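Local coordinates for cystathionine gamma-lyase (Saccharomyces cerevisiae, PDB 1N8P), which is a pyridoxal-5'-phosphate-dependent enzyme of the Cys/Met metabolism family, with four copies of the chain in its assembly, at residues Y72-S77 against F229-I234; A84-S89 against I196-A201. All coordinates share one frame; numbering follows the deposited sequence.

Contact 1 (Y72-S77 against F229-I234)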
loop_
_atom_site.group_PDB
_atom_site.type_symbol
_atom_site.label_atom_id
_atom_site.label_comp_id
_atom_site.label_asym_id
_atom_site.label_seq_id
_atom_site.Cartn_x
_atom_site.Cartn_y
_atom_site.Cartn_z
ATOM N N TYR A 72 24.622 -13.758 -6.932
ATOM C CA TYR A 72 23.960 -13.264 -5.732
ATOM C C TYR A 72 23.450 -11.811 -5.721
ATOM O O TYR A 72 23.981 -10.941 -6.407
ATOM C CB TYR A 72 24.896 -13.490 -4.533
ATOM C CG TYR A 72 25.445 -14.906 -4.481
ATOM C CD1 TYR A 72 26.641 -15.241 -5.134
ATOM C CD2 TYR A 72 24.752 -15.926 -3.811
ATOM C CE1 TYR A 72 27.131 -16.554 -5.123
ATOM C CE2 TYR A 72 25.234 -17.241 -3.793
ATOM C CZ TYR A 72 26.419 -17.545 -4.451
ATOM O OH TYR A 72 26.885 -18.839 -4.439
ATOM N N GLY A 73 22.413 -11.577 -4.913
ATOM C CA GLY A 73 21.829 -10.254 -4.744
ATOM C C GLY A 73 21.412 -10.021 -3.296
ATOM O O GLY A 73 21.152 -10.966 -2.548
ATOM N N LEU A 74 21.358 -8.758 -2.887
ATOM C CA LEU A 74 20.972 -8.393 -1.513
ATOM C C LEU A 74 20.408 -6.968 -1.480
ATOM O O LEU A 74 21.071 -6.027 -1.891
ATOM C CB LEU A 74 22.180 -8.466 -0.557
ATOM C CG LEU A 74 22.827 -9.816 -0.243
ATOM C CD1 LEU A 74 24.012 -9.548 0.642
ATOM C CD2 LEU A 74 21.848 -10.757 0.455
ATOM N N ALA A 75 19.188 -6.797 -0.997
ATOM C CA ALA A 75 18.632 -5.460 -0.964
ATOM C C ALA A 75 18.803 -4.909 0.418
ATOM O O ALA A 75 18.994 -5.659 1.361
ATOM C CB ALA A 75 17.190 -5.489 -1.332
ATOM N N PHE A 76 18.777 -3.587 0.518
ATOM C CA PHE A 76 18.907 -2.881 1.794
ATOM C C PHE A 76 18.036 -1.609 1.780
ATOM O O PHE A 76 17.488 -1.228 0.737
ATOM C CB PHE A 76 20.368 -2.502 2.065
ATOM C CG PHE A 76 21.311 -3.683 2.135
ATOM C CD1 PHE A 76 21.963 -4.141 0.988
ATOM C CD2 PHE A 76 21.558 -4.329 3.352
ATOM C CE1 PHE A 76 22.850 -5.225 1.052
ATOM C CE2 PHE A 76 22.449 -5.415 3.427
ATOM C CZ PHE A 76 23.094 -5.864 2.277
ATOM N N SER A 77 17.909 -0.959 2.936
ATOM C CA SER A 77 17.111 0.258 3.071
ATOM C C SER A 77 17.437 1.311 2.019
ATOM O O SER A 77 16.561 1.903 1.428
ATOM C CB SER A 77 17.348 0.864 4.431
ATOM O OG SER A 77 17.261 -0.113 5.450
ATOM N N PHE A 229 25.274 -11.595 6.374
ATOM C CA PHE A 229 25.310 -11.716 7.822
ATOM C C PHE A 229 25.051 -10.322 8.357
ATOM O O PHE A 229 24.003 -10.079 8.928
ATOM C CB PHE A 229 26.661 -12.246 8.338
ATOM C CG PHE A 229 26.730 -12.358 9.857
ATOM C CD1 PHE A 229 26.290 -13.502 10.514
ATOM C CD2 PHE A 229 27.191 -11.292 10.629
ATOM C CE1 PHE A 229 26.306 -13.581 11.914
ATOM C CE2 PHE A 229 27.205 -11.370 12.027
ATOM C CZ PHE A 229 26.761 -12.513 12.667
ATOM N N LEU A 230 25.990 -9.404 8.148
ATOM C CA LEU A 230 25.821 -8.023 8.606
ATOM C C LEU A 230 24.371 -7.564 8.390
ATOM O O LEU A 230 23.759 -6.956 9.281
ATOM C CB LEU A 230 26.758 -7.084 7.836
ATOM C CG LEU A 230 28.241 -7.114 8.198
ATOM C CD1 LEU A 230 29.047 -6.428 7.139
ATOM C CD2 LEU A 230 28.453 -6.422 9.536
ATOM N N GLN A 231 23.829 -7.883 7.213
ATOM C CA GLN A 231 22.463 -7.512 6.847
ATOM C C GLN A 231 21.483 -7.978 7.906
ATOM O O GLN A 231 20.751 -7.178 8.492
ATOM C CB GLN A 231 22.075 -8.135 5.500
ATOM C CG GLN A 231 20.671 -7.793 5.005
ATOM C CD GLN A 231 20.121 -8.870 4.086
ATOM O OE1 GLN A 231 19.443 -8.583 3.104
ATOM N NE2 GLN A 231 20.406 -10.130 4.414
ATOM N N ASN A 232 21.476 -9.283 8.154
ATOM C CA ASN A 232 20.564 -9.844 9.129
ATOM C C ASN A 232 20.792 -9.276 10.524
ATOM O O ASN A 232 19.850 -9.075 11.281
ATOM C CB ASN A 232 20.718 -11.357 9.158
ATOM C CG ASN A 232 19.834 -12.001 10.183
ATOM O OD1 ASN A 232 18.669 -12.262 9.918
ATOM N ND2 ASN A 232 20.378 -12.254 11.374
ATOM N N ALA A 233 22.044 -8.987 10.851
ATOM C CA ALA A 233 22.392 -8.499 12.185
ATOM C C ALA A 233 22.246 -7.011 12.421
ATOM O O ALA A 233 21.974 -6.596 13.547
ATOM C CB ALA A 233 23.840 -8.942 12.564
ATOM N N ILE A 234 22.461 -6.199 11.392
ATOM C CA ILE A 234 22.324 -4.754 11.569
ATOM C C ILE A 234 20.877 -4.357 11.289
ATOM O O ILE A 234 20.402 -3.344 11.787
ATOM C CB ILE A 234 23.229 -3.967 10.613
ATOM C CG1 ILE A 234 22.768 -4.221 9.165
ATOM C CG2 ILE A 234 24.696 -4.336 10.862
ATOM C CD1 ILE A 234 23.355 -3.296 8.134
#
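Gln231 reaches from helix 221-234 toward strand 72-76, and almost everything that joins these two segments happens along its side chain. Gln231 CB sits 3.4 Å from Phe76 CE2. The next carbon keeps to the same corner of the ring: Gln231 CG is 3.4 Å from Phe76 CE2 and 3.9 Å from Phe76 CD2, approaching obliquely. With CG anti to the backbone N (chi1 -179°) and the chain extended beyond it, the amide is carried past the ring to the strand, its plane turned 56° from that of the phenyl group. At the tip, Gln231 OE1 comes within 3.4 Å of Ala75 O; both are acceptors, so this is proximity and not a hydrogen bond. Leu74 CD2 lies 4.2 Å from Gln231 OE1, an apolar neighbour at the end of the glutamine side chain. NE2 makes a weak hydrogen bond back to Gln228 O, one turn earlier in its own helix. Arg57 and Glu61 of helix 55-67 also touch Gln231, and Glu61 accepts a hydrogen bond from Ala75 N. The short axes of strand and helix run nearly side by side, 24° apart and 10.1 Å at closest approach. This is a helix laid against the outermost strand, within this chain, of the seven-stranded mixed sheet in the large domain of a fold-type I, aminotransferase-like enzyme.

Contact 2 (A84-S89 against I196-A201). With PLP (pyridoxal-5'-phosphate), chain E.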
loop_
_atom_site.group_PDB
_atom_site.type_symbol
_atom_site.label_atom_id
_atom_site.label_comp_id
_atom_site.label_asym_id
_atom_site.label_seq_id
_atom_site.Cartn_x
_atom_site.Cartn_y
_atom_site.Cartn_z
ATOM N N ALA A 84 27.230 1.032 3.262
ATOM C CA ALA A 84 27.547 0.914 4.676
ATOM C C ALA A 84 27.862 -0.500 5.097
ATOM O O ALA A 84 28.816 -0.727 5.836
ATOM C CB ALA A 84 26.400 1.464 5.525
ATOM N N THR A 85 27.051 -1.444 4.648
ATOM C CA THR A 85 27.265 -2.830 4.995
ATOM C C THR A 85 28.605 -3.264 4.414
ATOM O O THR A 85 29.345 -4.019 5.041
ATOM C CB THR A 85 26.129 -3.695 4.443
ATOM O OG1 THR A 85 24.899 -3.169 4.941
ATOM C CG2 THR A 85 26.280 -5.174 4.870
ATOM N N ILE A 86 28.926 -2.765 3.225
ATOM C CA ILE A 86 30.181 -3.129 2.599
ATOM C C ILE A 86 31.379 -2.567 3.382
ATOM O O ILE A 86 32.385 -3.255 3.572
ATOM C CB ILE A 86 30.256 -2.633 1.145
ATOM C CG1 ILE A 86 29.110 -3.220 0.317
ATOM C CG2 ILE A 86 31.588 -3.062 0.531
ATOM C CD1 ILE A 86 29.171 -2.837 -1.207
ATOM N N LEU A 87 31.283 -1.332 3.847
ATOM C CA LEU A 87 32.384 -0.778 4.589
ATOM C C LEU A 87 32.555 -1.407 5.972
ATOM O O LEU A 87 33.671 -1.518 6.470
ATOM C CB LEU A 87 32.213 0.724 4.719
ATOM C CG LEU A 87 32.310 1.487 3.402
ATOM C CD1 LEU A 87 31.904 2.928 3.615
ATOM C CD2 LEU A 87 33.718 1.432 2.864
ATOM N N GLN A 88 31.467 -1.825 6.608
ATOM C CA GLN A 88 31.584 -2.403 7.941
ATOM C C GLN A 88 31.952 -3.873 7.872
ATOM O O GLN A 88 32.220 -4.492 8.896
ATOM C CB GLN A 88 30.286 -2.197 8.739
ATOM C CG GLN A 88 29.110 -3.070 8.334
ATOM C CD GLN A 88 27.754 -2.463 8.734
ATOM O OE1 GLN A 88 26.718 -3.140 8.696
ATOM N NE2 GLN A 88 27.756 -1.177 9.104
ATOM N N SER A 89 31.964 -4.431 6.666
ATOM C CA SER A 89 32.330 -5.825 6.485
ATOM C C SER A 89 33.852 -5.853 6.372
ATOM O O SER A 89 34.473 -6.925 6.378
ATOM C CB SER A 89 31.697 -6.421 5.210
ATOM O OG SER A 89 32.363 -6.010 4.019
ATOM N N ILE A 196 31.977 -6.500 -6.573
ATOM C CA ILE A 196 30.624 -6.147 -6.159
ATOM C C ILE A 196 30.056 -5.010 -7.000
ATOM O O ILE A 196 30.775 -4.063 -7.341
ATOM C CB ILE A 196 30.547 -5.693 -4.672
ATOM C CG1 ILE A 196 31.429 -6.553 -3.791
ATOM C CG2 ILE A 196 29.155 -5.899 -4.142
ATOM C CD1 ILE A 196 31.313 -6.202 -2.324
ATOM N N VAL A 197 28.761 -5.122 -7.321
ATOM C CA VAL A 197 28.014 -4.108 -8.071
ATOM C C VAL A 197 27.019 -3.531 -7.105
ATOM O O VAL A 197 26.216 -4.273 -6.544
ATOM C CB VAL A 197 27.162 -4.681 -9.178
ATOM C CG1 VAL A 197 27.504 -3.988 -10.472
ATOM C CG2 VAL A 197 27.339 -6.165 -9.264
ATOM N N VAL A 198 27.065 -2.218 -6.919
ATOM C CA VAL A 198 26.145 -1.520 -6.014
ATOM C C VAL A 198 25.145 -0.688 -6.831
ATOM O O VAL A 198 25.465 -0.219 -7.918
ATOM C CB VAL A 198 26.912 -0.569 -5.079
ATOM C CG1 VAL A 198 25.962 0.286 -4.331
ATOM C CG2 VAL A 198 27.736 -1.353 -4.108
ATOM N N HIS A 199 23.932 -0.527 -6.326
ATOM C CA HIS A 199 22.929 0.272 -7.016
ATOM C C HIS A 199 22.075 0.963 -6.008
ATOM O O HIS A 199 21.841 0.461 -4.908
ATOM C CB HIS A 199 21.954 -0.553 -7.799
ATOM C CG HIS A 199 22.506 -1.148 -9.046
ATOM N ND1 HIS A 199 22.411 -0.519 -10.265
ATOM C CD2 HIS A 199 23.055 -2.360 -9.285
ATOM C CE1 HIS A 199 22.870 -1.319 -11.208
ATOM N NE2 HIS A 199 23.266 -2.444 -10.639
ATOM N N SER A 200 21.617 2.136 -6.405
ATOM C CA SER A 200 20.688 2.890 -5.616
ATOM C C SER A 200 19.458 2.548 -6.476
ATOM O O SER A 200 19.317 3.050 -7.598
ATOM C CB SER A 200 21.028 4.356 -5.694
ATOM O OG SER A 200 20.110 5.068 -4.921
ATOM N N ALA A 201 18.615 1.640 -5.983
ATOM C CA ALA A 201 17.444 1.189 -6.724
ATOM C C ALA A 201 16.365 2.252 -6.770
ATOM O O ALA A 201 15.287 2.050 -7.355
ATOM C CB ALA A 201 16.900 -0.110 -6.102
HETATM N N1 PLP E . 24.721 6.735 -5.117
HETATM C C2 PLP E . 24.413 7.296 -6.339
HETATM C C2A PLP E . 25.450 7.067 -7.433
HETATM C C3 PLP E . 23.119 8.035 -6.422
HETATM O O3 PLP E . 22.890 8.514 -7.669
HETATM C C4 PLP E . 22.272 8.149 -5.279
HETATM C C4A PLP E . 20.989 8.929 -5.356
HETATM C C5 PLP E . 22.735 7.492 -4.024
HETATM C C6 PLP E . 23.936 6.805 -3.984
HETATM C C5A PLP E . 21.800 7.529 -2.804
HETATM O O4P PLP E . 20.947 6.403 -2.706
HETATM P P PLP E . 19.994 6.258 -1.476
HETATM O O1P PLP E . 19.148 5.149 -1.845
HETATM O O2P PLP E . 19.230 7.561 -1.378
HETATM O O3P PLP E . 20.912 6.067 -0.364
#
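Ile86 brings helix 79-88 down onto strand 196-200 with a single methyl group. Its CD1 meets Val198 CG2 at 3.6 Å and Ile196 CD1 at 4.1 Å, tip to tip in both cases. The extended outer torsion of Ile86 (chi2 -176°) stretches CD1 out to the two strand residues. Leu141 and Trp143 of strand 139-144, two places along the sheet, also pack on Ile86, so the tight part of the contact is wholly buried and apolar. Towards the end of the helix things are looser: Ser89 is partly exposed and does not reach the strand. Its hydroxyl turns back instead, and Ser89 OG donates to Ile86 O at 2.8 Å, tilted 29° from the carbonyl plane. At the far end of the strand, Ser200 works on a different partner. Its OG donates to O4P of pyridoxal-5'-phosphate at 2.7 Å, while Gly79 N, Ser80 OG and two residues of the second subunit, Tyr49 and Arg51, also bond this ligand. No hydrogen bond crosses between 84-89 and 196-201, consistent with apolar packing holding them together, while the Ser200 hydroxyl serves the ligand.

Overall arrangement
The two contacts lie on one seven-stranded sheet, their centres about 9 Å apart. Along the chain the order is 72-77, 84-89, 196-201, 229-234, so both halves of contact 2 fall between the halves of contact 1. Strand 72-76, outermost in the sheet within this chain, runs almost directly into helix 79-88; strand 214-218 separates it from strand 196-200. The helices meet too: Leu230 and Ile234 of contact 1 pack against Thr85, Gln88 and Ser89 of contact 2. Two helices thus sit together on the sheet close to the pocket that holds Ser200, the Phe76 side chain about 9 Å from a bound pyridoxal-5'-phosphate, while Ser77 hydrogen-bonds Ser77 of the second subunit.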